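Local coordinates for protein putative sodium:solute symporter (PDB 5NV9) that couples the inward sodium gradient to uptake of the sialic acid N-acetylneuraminic acid across the bacterial inner membrane, at residues Gln226-Ser230 and Trp231-Thr235; Asp358-Thr361 and Arg362-Ser366. All blocks are in the same frame, centred on the assembly; numbering follows the deposited sequence.

Interaction 1 (Gln226-Ser230 and Trp231-Thr235)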
ATOM      1  N   GLN A 226       4.720 -15.900  22.066  1.00 34.54           N
ATOM      2  CA  GLN A 226       5.165 -15.548  20.719  1.00 32.17           C
ATOM      3  C   GLN A 226       6.585 -14.959  20.638  1.00 32.22           C
ATOM      4  O   GLN A 226       7.030 -14.574  19.550  1.00 29.72           O
ATOM      5  CB  GLN A 226       4.165 -14.596  20.116  1.00 32.92           C
ATOM      6  CG  GLN A 226       2.840 -15.258  19.931  1.00 38.53           C
ATOM      7  CD  GLN A 226       2.914 -16.391  18.936  1.00 42.97           C
ATOM      8  OE1 GLN A 226       2.888 -17.583  19.298  1.00 47.57           O
ATOM      9  NE2 GLN A 226       3.052 -16.031  17.671  1.00 40.76           N
ATOM     10  N   TRP A 227       7.306 -14.877  21.748  1.00 30.65           N
ATOM     11  CA  TRP A 227       8.694 -14.452  21.696  1.00 32.79           C
ATOM     12  C   TRP A 227       9.528 -15.741  21.561  1.00 33.23           C
ATOM     13  O   TRP A 227       9.975 -16.308  22.549  1.00 31.63           O
ATOM     14  CB  TRP A 227       9.104 -13.619  22.923  1.00 35.11           C
ATOM     15  CG  TRP A 227      10.538 -13.177  22.856  1.00 42.89           C
ATOM     16  CD1 TRP A 227      11.577 -13.690  23.573  1.00 50.92           C
ATOM     17  CD2 TRP A 227      11.108 -12.160  21.999  1.00 43.35           C
ATOM     18  NE1 TRP A 227      12.759 -13.050  23.235  1.00 50.21           N
ATOM     19  CE2 TRP A 227      12.499 -12.112  22.273  1.00 46.17           C
ATOM     20  CE3 TRP A 227      10.582 -11.287  21.048  1.00 43.05           C
ATOM     21  CZ2 TRP A 227      13.365 -11.248  21.615  1.00 44.04           C
ATOM     22  CZ3 TRP A 227      11.455 -10.408  20.392  1.00 44.55           C
ATOM     23  CH2 TRP A 227      12.828 -10.403  20.684  1.00 44.68           C
ATOM     24  N   ARG A 228       9.724 -16.196  20.327  1.00 29.18           N
ATOM     25  CA  ARG A 228      10.416 -17.437  20.079  1.00 28.83           C
ATOM     26  C   ARG A 228      10.797 -17.425  18.640  1.00 28.63           C
ATOM     27  O   ARG A 228      10.087 -16.858  17.851  1.00 24.26           O
ATOM     28  CB  ARG A 228       9.523 -18.646  20.377  1.00 29.04           C
ATOM     29  CG  ARG A 228       8.261 -18.732  19.560  1.00 27.07           C
ATOM     30  CD  ARG A 228       7.435 -19.962  19.917  1.00 26.80           C
ATOM     31  NE  ARG A 228       6.100 -19.773  19.328  1.00 24.99           N
ATOM     32  CZ  ARG A 228       5.632 -20.316  18.194  1.00 28.67           C
ATOM     33  NH1 ARG A 228       6.311 -21.188  17.487  1.00 28.13           N
ATOM     34  NH2 ARG A 228       4.423 -19.981  17.757  1.00 31.27           N
ATOM     35  N   TRP A 229      11.935 -18.019  18.295  1.00 30.46           N
ATOM     36  CA  TRP A 229      12.289 -18.189  16.899  1.00 30.33           C
ATOM     37  C   TRP A 229      11.372 -19.237  16.227  1.00 29.15           C
ATOM     38  O   TRP A 229      10.982 -20.243  16.843  1.00 29.89           O
ATOM     39  CB  TRP A 229      13.778 -18.638  16.739  1.00 33.76           C
ATOM     40  CG  TRP A 229      14.135 -18.537  15.321  1.00 36.38           C
ATOM     41  CD1 TRP A 229      14.290 -19.564  14.417  1.00 39.89           C
ATOM     42  CD2 TRP A 229      14.228 -17.320  14.566  1.00 38.17           C
ATOM     43  NE1 TRP A 229      14.507 -19.045  13.138  1.00 38.88           N
ATOM     44  CE2 TRP A 229      14.475 -17.675  13.213  1.00 38.01           C
ATOM     45  CE3 TRP A 229      14.121 -15.970  14.901  1.00 35.06           C
ATOM     46  CZ2 TRP A 229      14.648 -16.731  12.217  1.00 38.59           C
ATOM     47  CZ3 TRP A 229      14.268 -15.036  13.900  1.00 38.21           C
ATOM     48  CH2 TRP A 229      14.536 -15.421  12.570  1.00 35.88           C
ATOM     49  N   SER A 230      11.090 -19.040  14.945  1.00 26.43           N
ATOM     50  CA  SER A 230      10.423 -20.058  14.157  1.00 28.02           C
ATOM     51  C   SER A 230      10.819 -19.877  12.705  1.00 27.14           C
ATOM     52  O   SER A 230      11.224 -18.806  12.294  1.00 27.99           O
ATOM     53  CB  SER A 230       8.913 -19.984  14.362  1.00 27.85           C
ATOM     54  OG  SER A 230       8.214 -21.016  13.686  1.00 28.71           O
ATOM     55  N   TRP A 231      10.772 -20.965  11.947  1.00 30.62           N
ATOM     56  CA  TRP A 231      10.914 -20.928  10.511  1.00 30.99           C
ATOM     57  C   TRP A 231       9.531 -20.959   9.860  1.00 29.12           C
ATOM     58  O   TRP A 231       9.390 -20.594   8.698  1.00 27.44           O
ATOM     59  CB  TRP A 231      11.820 -22.087  10.016  1.00 34.39           C
ATOM     60  CG  TRP A 231      13.266 -21.987  10.464  1.00 37.59           C
ATOM     61  CD1 TRP A 231      13.890 -22.790  11.378  1.00 40.06           C
ATOM     62  CD2 TRP A 231      14.260 -21.017  10.051  1.00 40.69           C
ATOM     63  NE1 TRP A 231      15.190 -22.393  11.560  1.00 38.27           N
ATOM     64  CE2 TRP A 231      15.455 -21.318  10.759  1.00 39.77           C
ATOM     65  CE3 TRP A 231      14.259 -19.933   9.158  1.00 40.51           C
ATOM     66  CZ2 TRP A 231      16.644 -20.582  10.596  1.00 40.59           C
ATOM     67  CZ3 TRP A 231      15.455 -19.196   8.983  1.00 40.17           C
ATOM     68  CH2 TRP A 231      16.619 -19.520   9.725  1.00 39.97           C
ATOM     69  N   THR A 232       8.488 -21.339  10.606  1.00 28.07           N
ATOM     70  CA  THR A 232       7.186 -21.542   9.995  1.00 26.83           C
ATOM     71  C   THR A 232       6.078 -20.599  10.501  1.00 25.38           C
ATOM     72  O   THR A 232       5.129 -20.325   9.787  1.00 29.17           O
ATOM     73  CB  THR A 232       6.741 -23.025  10.148  1.00 27.85           C
ATOM     74  OG1 THR A 232       6.625 -23.327  11.528  1.00 28.48           O
ATOM     75  CG2 THR A 232       7.790 -23.987   9.524  1.00 29.54           C
ATOM     76  N   ASP A 233       6.177 -20.162  11.744  1.00 27.20           N
ATOM     77  CA  ASP A 233       5.115 -19.422  12.427  1.00 28.08           C
ATOM     78  C   ASP A 233       5.493 -17.960  12.463  1.00 24.23           C
ATOM     79  O   ASP A 233       6.682 -17.627  12.464  1.00 24.54           O
ATOM     80  CB  ASP A 233       4.961 -19.863  13.909  1.00 31.13           C
ATOM     81  CG  ASP A 233       4.581 -21.368  14.083  1.00 36.64           C
ATOM     82  OD1 ASP A 233       3.979 -21.970  13.170  1.00 34.52           O
ATOM     83  OD2 ASP A 233       4.926 -21.942  15.148  1.00 39.22           O
ATOM     84  N   SER A 234       4.462 -17.127  12.614  1.00 23.02           N
ATOM     85  CA  SER A 234       4.548 -15.696  12.586  1.00 24.25           C
ATOM     86  C   SER A 234       4.714 -15.160  13.977  1.00 23.55           C
ATOM     87  O   SER A 234       3.907 -14.384  14.459  1.00 24.10           O
ATOM     88  CB  SER A 234       3.271 -15.097  11.936  1.00 24.38           C
ATOM     89  OG  SER A 234       3.241 -15.435  10.539  1.00 24.48           O
ATOM     90  N   THR A 235       5.815 -15.533  14.581  1.00 23.33           N
ATOM     91  CA  THR A 235       6.186 -15.076  15.920  1.00 23.75           C
ATOM     92  C   THR A 235       6.745 -13.643  15.851  1.00 24.48           C
ATOM     93  O   THR A 235       6.911 -13.064  14.770  1.00 24.07           O
ATOM     94  CB  THR A 235       7.232 -16.049  16.447  1.00 26.17           C
ATOM     95  OG1 THR A 235       8.378 -15.941  15.622  1.00 25.67           O
ATOM     96  CG2 THR A 235       6.673 -17.538  16.383  1.00 29.19           C
TER
HETATM   97  O   HOH W   1       3.366 -13.028  16.925  1.00 30.17           O
HETATM   98  O   HOH W   2       7.531 -23.198  15.370  1.00 39.10           O
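An ST turn lies at the bend where Ser230 meets Thr232 and Asp233, and the periplasmic loop doubling back around it is closed further out by Arg228 with Asp233 and Thr235. Ser230 OG takes two backbone donors at once, Asp233 N at 2.9 Å and Thr232 N at 3.1 Å, so a single hydroxyl grips two consecutive N-H groups of the bend. It also meets a water that donates to Asp233 OD2. That same carboxylate oxygen receives the salt bridge: Arg228 NH1 lies 2.8 Å from Asp233 OD2, approaching the anti lone pair with the oxygen in the guanidinium plane. Arg228 NH2 adds a weak bond to the same OD2, while the carboxylate itself is turned 68° against the guanidinium. NH2 also donates to Gln226 OE1, which helps to hold the flat group's rotation. Over one guanidinium face sits the methyl of Thr235, CG2 being 3.5 Å from Arg228 CZ. With chi1 at 64°, Thr235 OG1 falls between its backbone N and carbonyl carbon, and from there donates to Arg228 O at 3.0 Å. Next to this turn, Trp229 and Trp231 form a T-shaped (edge-to-face) pair, planes at 82°, in which Trp229 NE1 stands 3.4 Å from Trp231 CE2, above the indole face. Trp229 also touches Pro237 and Ile241 of helix 236-253, whose N-cap position is Thr235, whereas Trp231 meets Phe460 of helix 459-475 and bonds through its backbone to Asn457, joining the loop to both helices.

Interaction 2 (Asp358-Thr361 and Arg362-Ser366). With PO4 (phosphate ion), chain F.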
ATOM      1  N   ASP A 358       9.941   4.345 -17.933  1.00 24.88           N
ATOM      2  CA  ASP A 358      10.767   3.148 -18.023  1.00 21.45           C
ATOM      3  C   ASP A 358      10.490   2.358 -19.303  1.00 24.14           C
ATOM      4  O   ASP A 358      11.362   1.631 -19.763  1.00 23.25           O
ATOM      5  CB  ASP A 358      10.569   2.197 -16.835  1.00 22.31           C
ATOM      6  CG  ASP A 358      10.861   2.861 -15.489  1.00 22.41           C
ATOM      7  OD1 ASP A 358      11.806   3.651 -15.444  1.00 21.28           O
ATOM      8  OD2 ASP A 358      10.133   2.622 -14.498  1.00 22.81           O
ATOM      9  N   ILE A 359       9.296   2.495 -19.875  1.00 23.77           N
ATOM     10  CA  ILE A 359       8.944   1.736 -21.061  1.00 23.90           C
ATOM     11  C   ILE A 359       8.892   2.669 -22.297  1.00 26.00           C
ATOM     12  O   ILE A 359       9.758   2.594 -23.216  1.00 24.74           O
ATOM     13  CB  ILE A 359       7.661   0.934 -20.839  1.00 23.64           C
ATOM     14  CG1 ILE A 359       7.769   0.034 -19.588  1.00 25.06           C
ATOM     15  CG2 ILE A 359       7.338   0.054 -22.033  1.00 24.16           C
ATOM     16  CD1 ILE A 359       8.890  -0.969 -19.609  1.00 23.69           C
ATOM     17  N   TYR A 360       7.932   3.575 -22.294  1.00 22.90           N
ATOM     18  CA  TYR A 360       7.658   4.417 -23.424  1.00 24.44           C
ATOM     19  C   TYR A 360       8.770   5.421 -23.747  1.00 22.57           C
ATOM     20  O   TYR A 360       9.194   5.554 -24.877  1.00 24.29           O
ATOM     21  CB  TYR A 360       6.324   5.166 -23.179  1.00 26.36           C
ATOM     22  CG  TYR A 360       5.906   6.094 -24.289  1.00 27.11           C
ATOM     23  CD1 TYR A 360       5.668   5.615 -25.575  1.00 29.58           C
ATOM     24  CD2 TYR A 360       5.700   7.473 -24.041  1.00 29.19           C
ATOM     25  CE1 TYR A 360       5.271   6.488 -26.607  1.00 29.80           C
ATOM     26  CE2 TYR A 360       5.333   8.347 -25.060  1.00 29.22           C
ATOM     27  CZ  TYR A 360       5.086   7.849 -26.330  1.00 32.25           C
ATOM     28  OH  TYR A 360       4.711   8.724 -27.339  1.00 31.76           O
ATOM     29  N   THR A 361       9.257   6.137 -22.766  1.00 24.68           N
ATOM     30  CA  THR A 361      10.293   7.103 -23.023  1.00 25.56           C
ATOM     31  C   THR A 361      11.633   6.356 -23.217  1.00 28.59           C
ATOM     32  O   THR A 361      12.350   6.560 -24.202  1.00 29.79           O
ATOM     33  CB  THR A 361      10.329   8.160 -21.905  1.00 26.92           C
ATOM     34  OG1 THR A 361       9.053   8.813 -21.822  1.00 25.91           O
ATOM     35  CG2 THR A 361      11.376   9.179 -22.172  1.00 29.63           C
ATOM     36  N   ARG A 362      11.935   5.414 -22.348  1.00 27.73           N
ATOM     37  CA  ARG A 362      13.290   4.883 -22.352  1.00 27.04           C
ATOM     38  C   ARG A 362      13.572   4.020 -23.573  1.00 27.47           C
ATOM     39  O   ARG A 362      14.699   3.943 -24.060  1.00 29.18           O
ATOM     40  CB  ARG A 362      13.533   4.080 -21.076  1.00 23.93           C
ATOM     41  CG  ARG A 362      14.855   3.331 -21.070  1.00 24.47           C
ATOM     42  CD  ARG A 362      16.029   4.304 -21.187  1.00 23.78           C
ATOM     43  NE  ARG A 362      17.287   3.587 -21.104  1.00 24.08           N
ATOM     44  CZ  ARG A 362      17.819   2.871 -22.096  1.00 28.28           C
ATOM     45  NH1 ARG A 362      17.221   2.780 -23.295  1.00 29.32           N
ATOM     46  NH2 ARG A 362      18.972   2.244 -21.896  1.00 27.85           N
ATOM     47  N   LEU A 363      12.553   3.318 -24.019  1.00 26.49           N
ATOM     48  CA  LEU A 363      12.687   2.407 -25.112  1.00 25.78           C
ATOM     49  C   LEU A 363      12.319   2.980 -26.483  1.00 27.43           C
ATOM     50  O   LEU A 363      12.417   2.273 -27.444  1.00 30.03           O
ATOM     51  CB  LEU A 363      11.900   1.119 -24.792  1.00 27.50           C
ATOM     52  CG  LEU A 363      12.416   0.451 -23.520  1.00 31.19           C
ATOM     53  CD1 LEU A 363      11.569  -0.737 -23.094  1.00 34.44           C
ATOM     54  CD2 LEU A 363      13.849   0.000 -23.752  1.00 33.78           C
ATOM     55  N   SER A 364      11.912   4.241 -26.586  1.00 28.09           N
ATOM     56  CA  SER A 364      11.639   4.847 -27.870  1.00 32.53           C
ATOM     57  C   SER A 364      12.963   5.314 -28.413  1.00 37.39           C
ATOM     58  O   SER A 364      13.791   5.848 -27.674  1.00 38.38           O
ATOM     59  CB  SER A 364      10.713   6.072 -27.757  1.00 29.96           C
ATOM     60  OG  SER A 364       9.406   5.666 -27.422  1.00 34.99           O
ATOM     61  N   LYS A 365      13.130   5.163 -29.715  1.00 42.47           N
ATOM     62  CA  LYS A 365      14.348   5.571 -30.360  1.00 47.03           C
ATOM     63  C   LYS A 365      14.535   7.083 -30.197  1.00 48.85           C
ATOM     64  O   LYS A 365      15.581   7.551 -29.707  1.00 50.04           O
ATOM     65  CB  LYS A 365      14.311   5.150 -31.826  1.00 48.40           C
ATOM     66  CG  LYS A 365      15.625   5.371 -32.516  1.00 51.70           C
ATOM     67  CD  LYS A 365      15.808   4.438 -33.687  1.00 52.09           C
ATOM     68  CE  LYS A 365      16.984   4.923 -34.523  1.00 55.28           C
ATOM     69  NZ  LYS A 365      16.631   4.885 -35.968  1.00 59.59           N
ATOM     70  N   SER A 366      13.506   7.841 -30.560  1.00 46.88           N
ATOM     71  CA  SER A 366      13.514   9.289 -30.324  1.00 51.40           C
ATOM     72  C   SER A 366      12.543   9.614 -29.198  1.00 47.56           C
ATOM     73  O   SER A 366      11.601   8.856 -28.955  1.00 44.07           O
ATOM     74  CB  SER A 366      13.119  10.061 -31.585  1.00 53.41           C
ATOM     75  OG  SER A 366      14.046   9.803 -32.631  1.00 65.30           O
TER
HETATM   76  P   PO4 F 505       9.750   3.627 -31.491  1.00 47.45           P
HETATM   77  O1  PO4 F 505       8.486   4.355 -31.792  1.00 54.62           O
HETATM   78  O2  PO4 F 505       9.434   2.758 -30.311  1.00 63.12           O
HETATM   79  O3  PO4 F 505      10.887   4.578 -31.214  1.00 55.64           O
HETATM   80  O4  PO4 F 505      10.127   2.697 -32.602  1.00 58.95           O
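A chi1 of -71° puts Ser364 OG beside its own backbone N and anti to its carbonyl carbon, and from there the hydroxyl donates to Tyr360 O at 2.6 Å, approaching almost in line with the carbonyl bond. In Leu363 the chi1 of -60° likewise sets CG anti to the carbonyl carbon; the side chain packs alongside Ile359 O, and its CD1 lies 4.4 Å from Ile359 CD1. Leu363 N continues the helical pattern with a 3.0 Å bond to Ile359 O. A type I beta turn from Thr361 to Ser364 overlaps this bond, with a weak 3.4 Å bond from Ser364 N to Thr361 O. Just beyond, Lys365 N donates to O3 of a phosphate ion, probably from the crystallisation liquor, at 2.8 Å. Asp358 pairs with Arg121 and also hydrogen-bonds Ser107 and Ser125, while Arg362 pairs with Glu113. Carbonyls at this last stretch of helix are thus met differently: Ile359 O by a backbone N-H, Tyr360 O by a serine hydroxyl, whereas Asp358 O, 3.5 Å from Arg362 CB, is buried by the Arg362 and Leu363 side chains with no polar partner in the model.

Both contacts are local, made where the chain passes between a membrane helix and a loop: a side-chain-bonded bend in one, a beta turn in the other. Interaction 1 precedes helix 236-253 on the periplasmic side, and interaction 2 lies at the cytoplasmic end of helix 328-361; their centres are 46 Å apart and their nearest atoms about 32 Å. Neither supplies a residue to the sialic acid pocket or the sodium sites, yet both helices do. Helix 236-253 carries Phe243 of the pocket; the Ser234 side chain, in the loop just before it, is about 12 Å from the bound sugar. Helix 328-361 supplies Ala339, Ser342, Ser343, Ser345 and Ser346 to the two sodium sites of this LeuT-fold symporter.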